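Local coordinates for protein BIM1 (Saccharomyces cerevisiae, PDB 4E61) that binds microtubules, including their plus ends, and carries a C-terminal EB1-like dimerisation motif, the part described here, at residues 48-62 / 85-99. Numbering follows the deposited sequence.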
# COMPACT_ATOMS: atom_id res chain seq x y z
N LEU A 48 -14.03 -3.99 0.03
CA LEU A 48 -14.38 -4.51 1.36
C LEU A 48 -15.64 -3.84 1.90
O LEU A 48 -16.52 -4.52 2.46
CB LEU A 48 -13.21 -4.30 2.35
CG LEU A 48 -12.02 -5.26 2.12
CD1 LEU A 48 -10.74 -4.69 2.70
CD2 LEU A 48 -12.33 -6.72 2.63
N ARG A 49 -15.74 -2.50 1.69
CA ARG A 49 -16.87 -1.67 2.06
C ARG A 49 -18.16 -2.19 1.35
O ARG A 49 -19.16 -2.46 2.02
CB ARG A 49 -16.57 -0.21 1.72
CG ARG A 49 -17.74 0.75 1.89
CD ARG A 49 -17.66 1.91 0.90
NE ARG A 49 -17.87 1.49 -0.49
CZ ARG A 49 -17.57 2.23 -1.55
NH1 ARG A 49 -17.03 3.44 -1.40
NH2 ARG A 49 -17.79 1.77 -2.78
N ASP A 50 -18.07 -2.43 0.01
CA ASP A 50 -19.15 -2.97 -0.82
C ASP A 50 -19.56 -4.40 -0.40
O ASP A 50 -20.75 -4.73 -0.43
CB ASP A 50 -18.75 -2.94 -2.30
CG ASP A 50 -18.59 -1.56 -2.91
OD1 ASP A 50 -19.08 -0.58 -2.29
OD2 ASP A 50 -17.97 -1.46 -3.99
N ILE A 51 -18.57 -5.23 0.02
CA ILE A 51 -18.88 -6.57 0.49
C ILE A 51 -19.60 -6.46 1.85
O ILE A 51 -20.57 -7.19 2.06
CB ILE A 51 -17.69 -7.55 0.47
CG1 ILE A 51 -17.28 -7.85 -0.97
CG2 ILE A 51 -18.03 -8.87 1.18
CD1 ILE A 51 -15.91 -8.62 -1.12
N GLU A 52 -19.16 -5.52 2.73
CA GLU A 52 -19.78 -5.29 4.04
C GLU A 52 -21.27 -4.92 3.91
O GLU A 52 -22.13 -5.54 4.55
CB GLU A 52 -19.01 -4.25 4.88
CG GLU A 52 -19.33 -4.42 6.36
CD GLU A 52 -18.79 -3.42 7.36
OE1 GLU A 52 -19.21 -2.24 7.27
OE2 GLU A 52 -18.19 -3.86 8.38
N ILE A 53 -21.57 -3.94 3.03
CA ILE A 53 -22.93 -3.48 2.71
C ILE A 53 -23.80 -4.65 2.24
O ILE A 53 -24.88 -4.86 2.79
CB ILE A 53 -22.87 -2.31 1.67
CG1 ILE A 53 -22.33 -1.01 2.34
CG2 ILE A 53 -24.24 -2.08 1.02
CD1 ILE A 53 -21.62 0.03 1.41
N LEU A 54 -23.30 -5.44 1.28
CA LEU A 54 -23.97 -6.61 0.74
C LEU A 54 -24.26 -7.66 1.82
O LEU A 54 -25.38 -8.17 1.89
CB LEU A 54 -23.14 -7.21 -0.42
CG LEU A 54 -23.62 -8.54 -1.02
CD1 LEU A 54 -24.95 -8.40 -1.78
CD2 LEU A 54 -22.57 -9.16 -1.88
N VAL A 55 -23.28 -7.95 2.69
CA VAL A 55 -23.41 -8.92 3.78
C VAL A 55 -24.48 -8.49 4.77
O VAL A 55 -25.35 -9.31 5.08
CB VAL A 55 -22.04 -9.22 4.46
CG1 VAL A 55 -22.20 -9.79 5.87
CG2 VAL A 55 -21.23 -10.15 3.58
N HIS A 56 -24.45 -7.21 5.21
CA HIS A 56 -25.45 -6.71 6.15
C HIS A 56 -26.86 -6.59 5.58
O HIS A 56 -27.82 -7.02 6.23
CB HIS A 56 -24.96 -5.46 6.89
CG HIS A 56 -23.77 -5.77 7.74
ND1 HIS A 56 -23.79 -6.78 8.70
CD2 HIS A 56 -22.53 -5.22 7.72
CE1 HIS A 56 -22.58 -6.80 9.22
NE2 HIS A 56 -21.79 -5.88 8.67
N THR A 57 -26.99 -6.10 4.33
CA THR A 57 -28.25 -6.00 3.61
C THR A 57 -28.92 -7.38 3.48
O THR A 57 -30.10 -7.50 3.80
CB THR A 57 -27.98 -5.30 2.27
OG1 THR A 57 -27.71 -3.93 2.54
CG2 THR A 57 -29.14 -5.42 1.30
N THR A 58 -28.18 -8.42 3.04
CA THR A 58 -28.80 -9.74 2.92
C THR A 58 -29.06 -10.41 4.24
O THR A 58 -29.94 -11.25 4.31
CB THR A 58 -28.26 -10.64 1.79
OG1 THR A 58 -27.46 -11.70 2.29
CG2 THR A 58 -27.65 -9.88 0.64
N GLN A 59 -28.33 -10.02 5.30
CA GLN A 59 -28.58 -10.52 6.65
C GLN A 59 -29.90 -9.95 7.18
O GLN A 59 -30.63 -10.67 7.88
CB GLN A 59 -27.45 -10.12 7.59
CG GLN A 59 -26.70 -11.33 8.12
CD GLN A 59 -25.39 -10.95 8.73
OE1 GLN A 59 -25.19 -9.83 9.25
NE2 GLN A 59 -24.44 -11.87 8.67
N ASP A 60 -30.21 -8.69 6.83
CA ASP A 60 -31.45 -8.02 7.19
C ASP A 60 -32.65 -8.72 6.53
O ASP A 60 -33.65 -8.93 7.20
CB ASP A 60 -31.38 -6.52 6.86
CG ASP A 60 -30.38 -5.73 7.71
OD1 ASP A 60 -29.76 -6.34 8.63
OD2 ASP A 60 -30.19 -4.52 7.44
N LEU A 61 -32.52 -9.20 5.28
CA LEU A 61 -33.59 -9.93 4.60
C LEU A 61 -33.77 -11.36 5.16
O LEU A 61 -34.89 -11.87 5.12
CB LEU A 61 -33.36 -9.98 3.08
CG LEU A 61 -32.99 -8.68 2.37
CD1 LEU A 61 -32.85 -8.92 0.87
CD2 LEU A 61 -34.01 -7.57 2.63
N ILE A 62 -32.70 -12.00 5.66
CA ILE A 62 -32.78 -13.34 6.26
C ILE A 62 -33.41 -13.22 7.66
O ILE A 62 -34.29 -14.03 8.00
CB ILE A 62 -31.42 -14.11 6.26
CG1 ILE A 62 -30.82 -14.24 4.84
CG2 ILE A 62 -31.58 -15.51 6.90
CD1 ILE A 62 -29.31 -14.44 4.78
N LEU A 85 -27.22 -20.42 2.60
CA LEU A 85 -26.99 -19.00 2.30
C LEU A 85 -26.52 -18.24 3.56
O LEU A 85 -25.53 -17.50 3.48
CB LEU A 85 -28.24 -18.35 1.68
CG LEU A 85 -28.22 -16.82 1.49
CD1 LEU A 85 -27.11 -16.38 0.55
CD2 LEU A 85 -29.57 -16.30 1.03
N LEU A 86 -27.22 -18.44 4.71
CA LEU A 86 -26.90 -17.79 5.99
C LEU A 86 -25.52 -18.22 6.50
O LEU A 86 -24.78 -17.40 7.05
CB LEU A 86 -28.00 -18.06 7.02
CG LEU A 86 -27.87 -17.32 8.37
CD1 LEU A 86 -28.10 -15.80 8.22
CD2 LEU A 86 -28.81 -17.92 9.39
N ARG A 87 -25.18 -19.49 6.28
CA ARG A 87 -23.90 -20.10 6.64
C ARG A 87 -22.78 -19.39 5.88
O ARG A 87 -21.76 -19.02 6.47
CB ARG A 87 -23.92 -21.59 6.25
CG ARG A 87 -23.16 -22.52 7.18
CD ARG A 87 -23.43 -23.97 6.79
NE ARG A 87 -24.83 -24.34 7.00
CZ ARG A 87 -25.50 -25.19 6.22
NH1 ARG A 87 -24.90 -25.78 5.19
NH2 ARG A 87 -26.78 -25.46 6.47
N PHE A 88 -22.99 -19.17 4.58
CA PHE A 88 -22.04 -18.49 3.71
C PHE A 88 -21.93 -17.03 4.10
O PHE A 88 -20.82 -16.55 4.26
CB PHE A 88 -22.42 -18.66 2.23
CG PHE A 88 -21.43 -18.06 1.27
CD1 PHE A 88 -20.30 -18.76 0.89
CD2 PHE A 88 -21.60 -16.77 0.78
CE1 PHE A 88 -19.38 -18.19 -0.00
CE2 PHE A 88 -20.67 -16.20 -0.09
CZ PHE A 88 -19.57 -16.92 -0.48
N VAL A 89 -23.08 -16.35 4.29
CA VAL A 89 -23.14 -14.95 4.69
C VAL A 89 -22.38 -14.74 6.00
O VAL A 89 -21.61 -13.78 6.09
CB VAL A 89 -24.59 -14.37 4.71
CG1 VAL A 89 -24.63 -12.98 5.34
CG2 VAL A 89 -25.18 -14.31 3.32
N LYS A 90 -22.52 -15.67 6.96
CA LYS A 90 -21.84 -15.61 8.26
C LYS A 90 -20.33 -15.85 8.15
O LYS A 90 -19.56 -15.24 8.90
CB LYS A 90 -22.50 -16.51 9.32
CG LYS A 90 -23.81 -15.94 9.90
CD LYS A 90 -23.59 -14.68 10.75
CE LYS A 90 -24.88 -14.09 11.27
NZ LYS A 90 -24.64 -12.88 12.09
N LYS A 91 -19.90 -16.71 7.20
CA LYS A 91 -18.50 -16.99 6.92
C LYS A 91 -17.82 -15.71 6.42
O LYS A 91 -16.75 -15.38 6.90
CB LYS A 91 -18.36 -18.12 5.89
CG LYS A 91 -18.41 -19.52 6.50
CD LYS A 91 -18.31 -20.62 5.44
CE LYS A 91 -19.58 -21.44 5.38
NZ LYS A 91 -19.55 -22.46 4.31
N VAL A 92 -18.48 -14.98 5.49
CA VAL A 92 -18.00 -13.72 4.91
C VAL A 92 -17.90 -12.65 5.99
O VAL A 92 -16.91 -11.92 6.04
CB VAL A 92 -18.84 -13.22 3.69
CG1 VAL A 92 -18.21 -12.00 3.06
CG2 VAL A 92 -19.00 -14.30 2.62
N GLU A 93 -18.93 -12.57 6.86
CA GLU A 93 -18.99 -11.61 7.95
C GLU A 93 -17.84 -11.81 8.92
O GLU A 93 -17.21 -10.83 9.33
CB GLU A 93 -20.34 -11.65 8.67
CG GLU A 93 -20.67 -10.33 9.36
CD GLU A 93 -21.58 -10.40 10.57
OE1 GLU A 93 -21.21 -9.83 11.62
OE2 GLU A 93 -22.68 -10.98 10.47
N SER A 94 -17.50 -13.08 9.23
CA SER A 94 -16.36 -13.40 10.11
C SER A 94 -15.04 -12.98 9.46
O SER A 94 -14.19 -12.40 10.14
CB SER A 94 -16.37 -14.86 10.53
OG SER A 94 -15.99 -15.72 9.48
N ILE A 95 -14.89 -13.20 8.14
CA ILE A 95 -13.71 -12.74 7.42
C ILE A 95 -13.60 -11.21 7.49
O ILE A 95 -12.52 -10.70 7.78
CB ILE A 95 -13.56 -13.29 5.97
CG1 ILE A 95 -13.46 -14.83 5.99
CG2 ILE A 95 -12.30 -12.67 5.29
CD1 ILE A 95 -13.64 -15.54 4.55
N LEU A 96 -14.71 -10.49 7.28
CA LEU A 96 -14.78 -9.01 7.35
C LEU A 96 -14.45 -8.46 8.74
O LEU A 96 -13.76 -7.43 8.85
CB LEU A 96 -16.13 -8.42 6.83
CG LEU A 96 -16.53 -8.73 5.38
CD1 LEU A 96 -17.99 -8.45 5.16
CD2 LEU A 96 -15.64 -8.03 4.35
N TYR A 97 -14.94 -9.12 9.79
CA TYR A 97 -14.67 -8.73 11.18
C TYR A 97 -13.17 -8.91 11.51
O TYR A 97 -12.56 -7.99 12.05
CB TYR A 97 -15.60 -9.47 12.19
CG TYR A 97 -15.41 -8.94 13.59
CD1 TYR A 97 -16.01 -7.75 13.99
CD2 TYR A 97 -14.49 -9.52 14.46
CE1 TYR A 97 -15.74 -7.17 15.23
CE2 TYR A 97 -14.22 -8.97 15.71
CZ TYR A 97 -14.85 -7.80 16.09
OH TYR A 97 -14.58 -7.26 17.33
N ALA A 98 -12.56 -10.05 11.11
CA ALA A 98 -11.13 -10.31 11.27
C ALA A 98 -10.26 -9.25 10.53
O ALA A 98 -9.16 -8.96 10.99
CB ALA A 98 -10.78 -11.71 10.79
N THR A 99 -10.75 -8.69 9.40
CA THR A 99 -10.02 -7.66 8.66
C THR A 99 -10.08 -6.33 9.39
O THR A 99 -9.07 -5.63 9.47
CB THR A 99 -10.20 -7.69 7.10
OG1 THR A 99 -10.31 -6.40 6.52
CG2 THR A 99 -11.30 -8.56 6.63
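E93 OE2 takes two donors, Q59 NE2 from the facing helix and K90 NZ from its own. The Q59 NE2 to E93 OE2 bond is 2.7 Å long and bent, 143° at the hydrogen. It uses the anti lone pair of the carboxylate oxygen. K90 NZ, 3.2 Å from E93 OE2, comes on the syn side, tilted out of the carboxylate plane, and makes a salt bridge. It probably helps to keep E93 charged. The K90 chain bends at chi2 (-68°) and then runs extended, with its CE 3.4 Å from Q59 NE2. At the other end of the amide, Q59 OE1 takes a weak bond from H56 ND1. The H56 side chain crosses that of E93 at about a right angle, with CE1 4.0 Å from E93 CD.

Beside this polar group the packing is knobs-into-holes. V55 sits among V89, V92, E93 and L96. Its CG2 meets V92 CG1 at 3.6 Å, and its CG1 lies against CB and CG of E93. V89 fits in return among V55, T58, Q59 and I62. L96 enters between L48, I51, E52 and V55, with CD1 3.8 Å from E52 CA. At the far end I62 CG2 touches L86 CD1 at 3.7 Å.

The segments run roughly antiparallel, at 142°, with axes 9.9 Å apart. Helix 84-101 thus folds back on the C-terminal end of the long helix 2-63. F88 of the second subunit packs on T58 and L85, consistent with the four-helix bundle of EB1-family dimers.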